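Local coordinates for protein LbaCas13a H328A (C2c2) (Lachnospiraceae bacterium NK4A179, PDB 5WLH) that binds a CRISPR guide RNA and, as a Cas13a (C2c2) nuclease, probably uses it to recognise and cleave target RNA, at residues A[803-806]-A[807-811]; A[928-931]-A[932-936]; A[957-960]-A[961-964]. All coordinates share one frame; numbering follows the deposited sequence.

Contact 1: residues A[803-806]-A[807-811]; sequences YTLA and QICQL
Thr804 and Gln807 grip each other reciprocally at the start of helix 805-813, forming a capping box. Thr804 OG1 accepts from Gln807 N at 3.0 Å, and Thr804 N returns a bond to Gln807 OE1 at 2.9 Å, with an N-H...O angle of 158° and the donor tilted out of the amide's carbonyl plane. The threonine hydroxyl sits between its own backbone N and carbonyl carbon (chi1 65°), which turns it back toward the first turn. The capping side faces solvent, Thr804 being exposed and Gln807 partly exposed. Packing is denser around Tyr803, which is buried. Its ring stands 81° to the Gln807 amide, with CD1 lying 3.5 Å from Gln807 OE1, while on the next turn Leu811 CD1 comes to 3.6 Å from Tyr803 CE2. Ile808 folds its CG1 branch over the N-terminal carbonyls, CG1 lying 3.3 Å from Thr804 O. Outside the turn, Leu805 and Ile808 face helix 736-745, Ile808 and Leu811 also meet helix 786-799, and Gln807 and Gln810 lie against Trp933 of helix 915-941, so the short helix is wedged among three neighbours.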
loop_
_atom_site.group_PDB
_atom_site.type_symbol
_atom_site.label_atom_id
_atom_site.label_comp_id
_atom_site.label_asym_id
_atom_site.label_seq_id
_atom_site.Cartn_x
_atom_site.Cartn_y
_atom_site.Cartn_z
ATOM N N TYR A 803 -14.003 -12.065 -23.440
ATOM C CA TYR A 803 -13.052 -11.291 -22.650
ATOM C C TYR A 803 -12.262 -10.364 -23.557
ATOM O O TYR A 803 -11.656 -10.804 -24.542
ATOM C CB TYR A 803 -12.087 -12.210 -21.893
ATOM C CG TYR A 803 -12.625 -12.798 -20.599
ATOM C CD1 TYR A 803 -13.642 -12.176 -19.890
ATOM C CD2 TYR A 803 -12.105 -13.984 -20.089
ATOM C CE1 TYR A 803 -14.136 -12.722 -18.704
ATOM C CE2 TYR A 803 -12.587 -14.538 -18.909
ATOM C CZ TYR A 803 -13.600 -13.905 -18.220
ATOM O OH TYR A 803 -14.079 -14.462 -17.050
ATOM N N THR A 804 -12.264 -9.079 -23.221
ATOM C CA THR A 804 -11.485 -8.111 -23.969
ATOM C C THR A 804 -9.998 -8.424 -23.851
ATOM O O THR A 804 -9.567 -9.221 -23.017
ATOM C CB THR A 804 -11.765 -6.703 -23.452
ATOM O OG1 THR A 804 -11.291 -6.602 -22.104
ATOM C CG2 THR A 804 -13.241 -6.435 -23.462
ATOM N N LEU A 805 -9.203 -7.782 -24.714
ATOM C CA LEU A 805 -7.752 -7.875 -24.581
ATOM C C LEU A 805 -7.307 -7.403 -23.205
ATOM O O LEU A 805 -6.431 -8.015 -22.579
ATOM C CB LEU A 805 -7.063 -7.057 -25.675
ATOM C CG LEU A 805 -5.538 -6.908 -25.602
ATOM C CD1 LEU A 805 -4.825 -8.250 -25.690
ATOM C CD2 LEU A 805 -5.044 -5.992 -26.719
ATOM N N ALA A 806 -7.897 -6.312 -22.719
ATOM C CA ALA A 806 -7.553 -5.856 -21.375
ATOM C C ALA A 806 -7.823 -6.950 -20.353
ATOM O O ALA A 806 -7.010 -7.182 -19.456
ATOM C CB ALA A 806 -8.343 -4.593 -21.036
ATOM N N GLN A 807 -8.960 -7.643 -20.483
ATOM C CA GLN A 807 -9.306 -8.672 -19.506
ATOM C C GLN A 807 -8.403 -9.886 -19.623
ATOM O O GLN A 807 -8.077 -10.511 -18.608
ATOM C CB GLN A 807 -10.779 -9.051 -19.649
ATOM C CG GLN A 807 -11.689 -7.881 -19.274
ATOM C CD GLN A 807 -13.147 -8.085 -19.626
ATOM O OE1 GLN A 807 -13.487 -8.725 -20.628
ATOM N NE2 GLN A 807 -14.020 -7.529 -18.804
ATOM N N ILE A 808 -7.951 -10.217 -20.835
ATOM C CA ILE A 808 -6.925 -11.245 -20.961
ATOM C C ILE A 808 -5.647 -10.806 -20.255
ATOM O O ILE A 808 -5.034 -11.581 -19.510
ATOM C CB ILE A 808 -6.677 -11.583 -22.444
ATOM C CG1 ILE A 808 -7.950 -12.148 -23.064
ATOM C CG2 ILE A 808 -5.540 -12.567 -22.557
ATOM C CD1 ILE A 808 -7.928 -12.186 -24.585
ATOM N N CYS A 809 -5.229 -9.547 -20.469
ATOM C CA CYS A 809 -4.030 -9.045 -19.803
ATOM C C CYS A 809 -4.167 -9.117 -18.292
ATOM O O CYS A 809 -3.222 -9.495 -17.595
ATOM C CB CYS A 809 -3.746 -7.598 -20.198
ATOM S SG CYS A 809 -3.154 -7.362 -21.883
ATOM N N GLN A 810 -5.327 -8.720 -17.773
ATOM C CA GLN A 810 -5.519 -8.720 -16.325
ATOM C C GLN A 810 -5.433 -10.133 -15.764
ATOM O O GLN A 810 -4.797 -10.362 -14.728
ATOM C CB GLN A 810 -6.866 -8.087 -15.981
ATOM C CG GLN A 810 -6.970 -6.637 -16.384
ATOM C CD GLN A 810 -8.398 -6.167 -16.483
ATOM O OE1 GLN A 810 -9.336 -6.947 -16.327
ATOM N NE2 GLN A 810 -8.574 -4.878 -16.709
ATOM N N LEU A 811 -6.054 -11.094 -16.444
ATOM C CA LEU A 811 -6.044 -12.466 -15.954
ATOM C C LEU A 811 -4.656 -13.075 -16.057
ATOM O O LEU A 811 -4.281 -13.900 -15.217
ATOM C CB LEU A 811 -7.072 -13.305 -16.708
ATOM C CG LEU A 811 -8.515 -12.881 -16.424
ATOM C CD1 LEU A 811 -9.486 -13.690 -17.251
ATOM C CD2 LEU A 811 -8.838 -13.000 -14.938
#

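Contact 2: residues A[928-931]-A[932-936]; sequences YKQY and VWDIY. With nucleotides of chain B.
Tyr931 and Ile935, one helical turn apart, combine through a CH-pi contact: Ile935 CD1 stands 3.9 Å from the centroid of the tyrosine ring, over one face. The opposite face carries the base of A25 of chain B, whose N3 lies 3.3 Å above the ring plane and over its centre. A second CH-pi pair, Val932 CG2 over the Tyr928 ring, is offset toward the rim, CG2 being 3.7 Å from Tyr928 CE1. Among the polar contacts, Tyr931 OH donates to O2' of A25 at 2.6 Å, consistent with recognition of RNA. Gln930, bent at chi2 (-85°), turns its amide so that OE1 accepts from N6 of A25 at 2.8 Å along an almost straight N-H...O line (174°). The other end of that amide, NE2, lies 3.5 Å from Trp933 CZ3 and gives a hydrogen bond to a water, which in turn makes weak bonds to Asp934 OD1 and A25 N6. Asp934 is also paired in salt bridges with Arg937 and Arg938. Four i to i+4 backbone bonds cross between 928-931 and 932-936. A base laid over a tyrosine face, a bond from N6 and a bond to O2' together make this an RNA-binding site for one adenosine.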
loop_
_atom_site.group_PDB
_atom_site.type_symbol
_atom_site.label_atom_id
_atom_site.label_comp_id
_atom_site.label_asym_id
_atom_site.label_seq_id
_atom_site.Cartn_x
_atom_site.Cartn_y
_atom_site.Cartn_z
ATOM N N TYR A 928 -9.913 0.147 -8.848
ATOM C CA TYR A 928 -11.159 -0.170 -8.157
ATOM C C TYR A 928 -12.111 -0.942 -9.066
ATOM O O TYR A 928 -12.670 -1.976 -8.677
ATOM C CB TYR A 928 -11.810 1.129 -7.670
ATOM C CG TYR A 928 -13.215 0.922 -7.164
ATOM C CD1 TYR A 928 -13.431 0.455 -5.874
ATOM C CD2 TYR A 928 -14.314 1.189 -7.961
ATOM C CE1 TYR A 928 -14.686 0.233 -5.409
ATOM C CE2 TYR A 928 -15.605 0.981 -7.489
ATOM C CZ TYR A 928 -15.772 0.516 -6.198
ATOM O OH TYR A 928 -17.015 0.293 -5.670
ATOM N N LYS A 929 -12.334 -0.431 -10.280
ATOM C CA LYS A 929 -13.332 -1.051 -11.147
ATOM C C LYS A 929 -12.934 -2.481 -11.500
ATOM O O LYS A 929 -13.773 -3.391 -11.486
ATOM C CB LYS A 929 -13.511 -0.215 -12.407
ATOM C CG LYS A 929 -14.627 -0.734 -13.326
ATOM C CD LYS A 929 -14.762 0.148 -14.563
ATOM C CE LYS A 929 -15.944 -0.312 -15.426
ATOM N NZ LYS A 929 -16.361 0.724 -16.408
ATOM N N GLN A 930 -11.652 -2.696 -11.784
ATOM C CA GLN A 930 -11.180 -4.025 -12.145
ATOM C C GLN A 930 -11.271 -4.978 -10.971
ATOM O O GLN A 930 -11.597 -6.153 -11.152
ATOM C CB GLN A 930 -9.738 -3.962 -12.641
ATOM C CG GLN A 930 -9.337 -5.188 -13.464
ATOM C CD GLN A 930 -8.878 -6.355 -12.633
ATOM O OE1 GLN A 930 -8.437 -6.184 -11.489
ATOM N NE2 GLN A 930 -8.926 -7.566 -13.223
ATOM N N TYR A 931 -10.930 -4.501 -9.767
ATOM C CA TYR A 931 -10.997 -5.347 -8.578
ATOM C C TYR A 931 -12.431 -5.800 -8.327
ATOM O O TYR A 931 -12.702 -6.990 -8.139
ATOM C CB TYR A 931 -10.428 -4.563 -7.387
ATOM C CG TYR A 931 -10.160 -5.302 -6.093
ATOM C CD1 TYR A 931 -10.202 -6.694 -6.001
ATOM C CD2 TYR A 931 -9.843 -4.579 -4.948
ATOM C CE1 TYR A 931 -9.952 -7.337 -4.785
ATOM C CE2 TYR A 931 -9.590 -5.202 -3.762
ATOM C CZ TYR A 931 -9.652 -6.570 -3.673
ATOM O OH TYR A 931 -9.402 -7.143 -2.446
ATOM N N VAL A 932 -13.375 -4.869 -8.383
ATOM C CA VAL A 932 -14.768 -5.239 -8.159
ATOM C C VAL A 932 -15.216 -6.243 -9.214
ATOM O O VAL A 932 -15.881 -7.235 -8.903
ATOM C CB VAL A 932 -15.650 -3.977 -8.145
ATOM C CG1 VAL A 932 -17.129 -4.345 -8.178
ATOM C CG2 VAL A 932 -15.324 -3.099 -6.908
ATOM N N TRP A 933 -14.858 -6.003 -10.477
ATOM C CA TRP A 933 -15.208 -6.955 -11.529
ATOM C C TRP A 933 -14.617 -8.328 -11.234
ATOM O O TRP A 933 -15.290 -9.356 -11.385
ATOM C CB TRP A 933 -14.713 -6.418 -12.876
ATOM C CG TRP A 933 -14.724 -7.395 -14.046
ATOM C CD1 TRP A 933 -15.747 -7.597 -14.948
ATOM C CD2 TRP A 933 -13.658 -8.256 -14.453
ATOM N NE1 TRP A 933 -15.375 -8.541 -15.882
ATOM C CE2 TRP A 933 -14.106 -8.972 -15.593
ATOM C CE3 TRP A 933 -12.374 -8.507 -13.963
ATOM C CZ2 TRP A 933 -13.305 -9.903 -16.249
ATOM C CZ3 TRP A 933 -11.585 -9.441 -14.607
ATOM C CH2 TRP A 933 -12.055 -10.129 -15.746
ATOM N N ASP A 934 -13.361 -8.359 -10.791
ATOM C CA ASP A 934 -12.686 -9.632 -10.579
ATOM C C ASP A 934 -13.304 -10.402 -9.417
ATOM O O ASP A 934 -13.403 -11.635 -9.458
ATOM C CB ASP A 934 -11.196 -9.380 -10.338
ATOM C CG ASP A 934 -10.392 -10.658 -10.345
ATOM O OD1 ASP A 934 -10.299 -11.287 -11.422
ATOM O OD2 ASP A 934 -9.857 -11.036 -9.282
ATOM N N ILE A 935 -13.727 -9.690 -8.374
ATOM C CA ILE A 935 -14.381 -10.342 -7.242
ATOM C C ILE A 935 -15.688 -10.980 -7.678
ATOM O O ILE A 935 -15.985 -12.131 -7.333
ATOM C CB ILE A 935 -14.632 -9.344 -6.106
ATOM C CG1 ILE A 935 -13.308 -8.773 -5.572
ATOM C CG2 ILE A 935 -15.412 -10.055 -4.979
ATOM C CD1 ILE A 935 -13.493 -7.431 -4.866
ATOM N N TYR A 936 -16.516 -10.218 -8.394
ATOM C CA TYR A 936 -17.784 -10.772 -8.837
ATOM C C TYR A 936 -17.552 -11.935 -9.787
ATOM O O TYR A 936 -18.291 -12.925 -9.765
ATOM C CB TYR A 936 -18.615 -9.680 -9.490
ATOM C CG TYR A 936 -19.305 -8.806 -8.461
ATOM C CD1 TYR A 936 -20.187 -9.354 -7.534
ATOM C CD2 TYR A 936 -19.052 -7.447 -8.395
ATOM C CE1 TYR A 936 -20.808 -8.563 -6.585
ATOM C CE2 TYR A 936 -19.678 -6.645 -7.448
ATOM C CZ TYR A 936 -20.545 -7.208 -6.551
ATOM O OH TYR A 936 -21.166 -6.419 -5.614
ATOM P P A B 25 -4.926 -13.732 -2.203
ATOM O OP1 A B 25 -5.998 -14.502 -2.900
ATOM O OP2 A B 25 -3.532 -14.230 -2.220
ATOM O "O5'" A B 25 -4.945 -12.267 -2.807
ATOM C "C5'" A B 25 -4.173 -11.217 -2.240
ATOM C "C4'" A B 25 -4.979 -9.949 -2.148
ATOM O "O4'" A B 25 -5.158 -9.377 -3.474
ATOM C "C3'" A B 25 -6.382 -10.111 -1.558
ATOM O "O3'" A B 25 -6.672 -8.971 -0.759
ATOM C "C2'" A B 25 -7.282 -10.052 -2.783
ATOM O "O2'" A B 25 -8.600 -9.616 -2.515
ATOM C "C1'" A B 25 -6.525 -9.054 -3.646
ATOM N N9 A B 25 -6.897 -9.099 -5.054
ATOM C C8 A B 25 -7.321 -10.190 -5.773
ATOM N N7 A B 25 -7.648 -9.900 -7.010
ATOM C C5 A B 25 -7.429 -8.532 -7.092
ATOM C C6 A B 25 -7.587 -7.621 -8.142
ATOM N N6 A B 25 -8.019 -7.989 -9.350
ATOM N N1 A B 25 -7.303 -6.325 -7.905
ATOM C C2 A B 25 -6.871 -5.960 -6.692
ATOM N N3 A B 25 -6.688 -6.736 -5.623
ATOM C C4 A B 25 -6.984 -8.019 -5.896
HETATM O O HOH W 1 -7.834 -10.012 -11.981
#

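Contact 3: residues A[957-960]-A[961-964]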
loop_
_atom_site.group_PDB
_atom_site.type_symbol
_atom_site.label_atom_id
_atom_site.label_comp_id
_atom_site.label_asym_id
_atom_site.label_seq_id
_atom_site.Cartn_x
_atom_site.Cartn_y
_atom_site.Cartn_z
ATOM N N GLY A 957 -23.400 6.286 -6.285
ATOM C CA GLY A 957 -24.587 6.597 -7.049
ATOM C C GLY A 957 -24.375 7.025 -8.489
ATOM O O GLY A 957 -25.364 7.205 -9.213
ATOM N N VAL A 958 -23.134 7.202 -8.941
ATOM C CA VAL A 958 -22.898 7.723 -10.279
ATOM C C VAL A 958 -22.088 6.722 -11.085
ATOM O O VAL A 958 -21.331 5.914 -10.538
ATOM C CB VAL A 958 -22.202 9.100 -10.248
ATOM C CG1 VAL A 958 -23.058 10.108 -9.480
ATOM C CG2 VAL A 958 -20.837 8.989 -9.627
ATOM N N ASP A 959 -22.254 6.787 -12.402
ATOM C CA ASP A 959 -21.619 5.830 -13.296
ATOM C C ASP A 959 -20.109 6.003 -13.245
ATOM O O ASP A 959 -19.608 7.120 -13.398
ATOM C CB ASP A 959 -22.080 6.029 -14.741
ATOM C CG ASP A 959 -23.491 5.541 -14.992
ATOM O OD1 ASP A 959 -24.129 5.009 -14.057
ATOM O OD2 ASP A 959 -23.950 5.696 -16.147
ATOM N N ILE A 960 -19.386 4.893 -13.052
ATOM C CA ILE A 960 -17.928 4.966 -13.047
ATOM C C ILE A 960 -17.407 5.510 -14.370
ATOM O O ILE A 960 -16.408 6.241 -14.401
ATOM C CB ILE A 960 -17.322 3.592 -12.725
ATOM C CG1 ILE A 960 -17.564 3.255 -11.253
ATOM C CG2 ILE A 960 -15.797 3.581 -13.044
ATOM C CD1 ILE A 960 -17.383 1.784 -10.923
ATOM N N THR A 961 -18.073 5.169 -15.485
ATOM C CA THR A 961 -17.655 5.693 -16.788
ATOM C C THR A 961 -17.729 7.218 -16.826
ATOM O O THR A 961 -16.893 7.866 -17.457
ATOM C CB THR A 961 -18.502 5.075 -17.910
ATOM O OG1 THR A 961 -18.361 3.649 -17.878
ATOM C CG2 THR A 961 -18.049 5.577 -19.287
ATOM N N ASP A 962 -18.721 7.814 -16.149
ATOM C CA ASP A 962 -18.783 9.269 -16.075
ATOM C C ASP A 962 -17.691 9.823 -15.176
ATOM O O ASP A 962 -17.074 10.843 -15.502
ATOM C CB ASP A 962 -20.142 9.735 -15.562
ATOM C CG ASP A 962 -21.245 9.525 -16.576
ATOM O OD1 ASP A 962 -20.930 9.314 -17.773
ATOM O OD2 ASP A 962 -22.415 9.569 -16.167
ATOM N N VAL A 963 -17.466 9.185 -14.026
ATOM C CA VAL A 963 -16.400 9.629 -13.137
ATOM C C VAL A 963 -15.081 9.590 -13.867
ATOM O O VAL A 963 -14.271 10.521 -13.781
ATOM C CB VAL A 963 -16.347 8.764 -11.870
ATOM C CG1 VAL A 963 -15.214 9.266 -10.965
ATOM C CG2 VAL A 963 -17.677 8.853 -11.146
ATOM N N ASP A 964 -14.843 8.483 -14.575
ATOM C CA ASP A 964 -13.642 8.316 -15.371
ATOM C C ASP A 964 -13.461 9.472 -16.339
ATOM O O ASP A 964 -12.401 10.106 -16.372
ATOM C CB ASP A 964 -13.700 6.979 -16.101
ATOM C CG ASP A 964 -12.371 6.597 -16.723
ATOM O OD1 ASP A 964 -11.982 7.230 -17.731
ATOM O OD2 ASP A 964 -11.695 5.681 -16.195
HETATM O O HOH W 2 -23.492 9.134 -13.576
#
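Strand 958-959, paired antiparallel with strand 954-955, runs directly into helix 960-974, a strand-to-helix junction with Asp959 at the N-cap. Asp959 O accepts from Val963 N at 3.0 Å in the carbonyl plane and, at the same length, more weakly from Asp962 N, where the N-H...O angle falls to 123°. Ile960 O takes Asp964 N at 2.7 Å, so the regular i to i+4 pattern is established within the first turn. The Asp959 side chain makes no capping bond; it lies alongside that of Asp962, both pointing the same way, their carboxylate planes 33° apart. The two OD2 atoms, of Asp959 and Asp962, are 4.2 Å apart, and this like-charge proximity is probably eased by separate salt bridges, Asp959 to Lys954 and Asp962 to Arg896. On the apolar side Val958 and Val963 cross at about a right angle, CG2 of each meeting at 3.5 Å; in Val958 that methyl lies between backbone N and carbonyl carbon. One water bridges the polar side, accepting from Asp959 N at 2.9 Å and donating to Asp962 OD2 at 2.8 Å.

Helix 915-941 connects all three contacts, since contact 2 lies on it and touches both others, whereas contacts 1 and 3 stay about 11 Å apart at their nearest atoms. Toward contact 1, Gln810 OE1 and Gln930 NE2 are 3.2 Å apart in a weak hydrogen bond, which would make Gln810, itself tied to Ser673, a second-shell support for the adenine-binding glutamine. Toward contact 3, Lys929 CD packs 3.9 Å from Ile960 CG2, and Glu670 makes a salt bridge to Lys929 and a hydrogen bond with Thr961. Contact 2 alone reaches A25 of chain B directly; the nearest atoms of contacts 1 and 3 lie about 7 Å and 9 Å from the bound RNA.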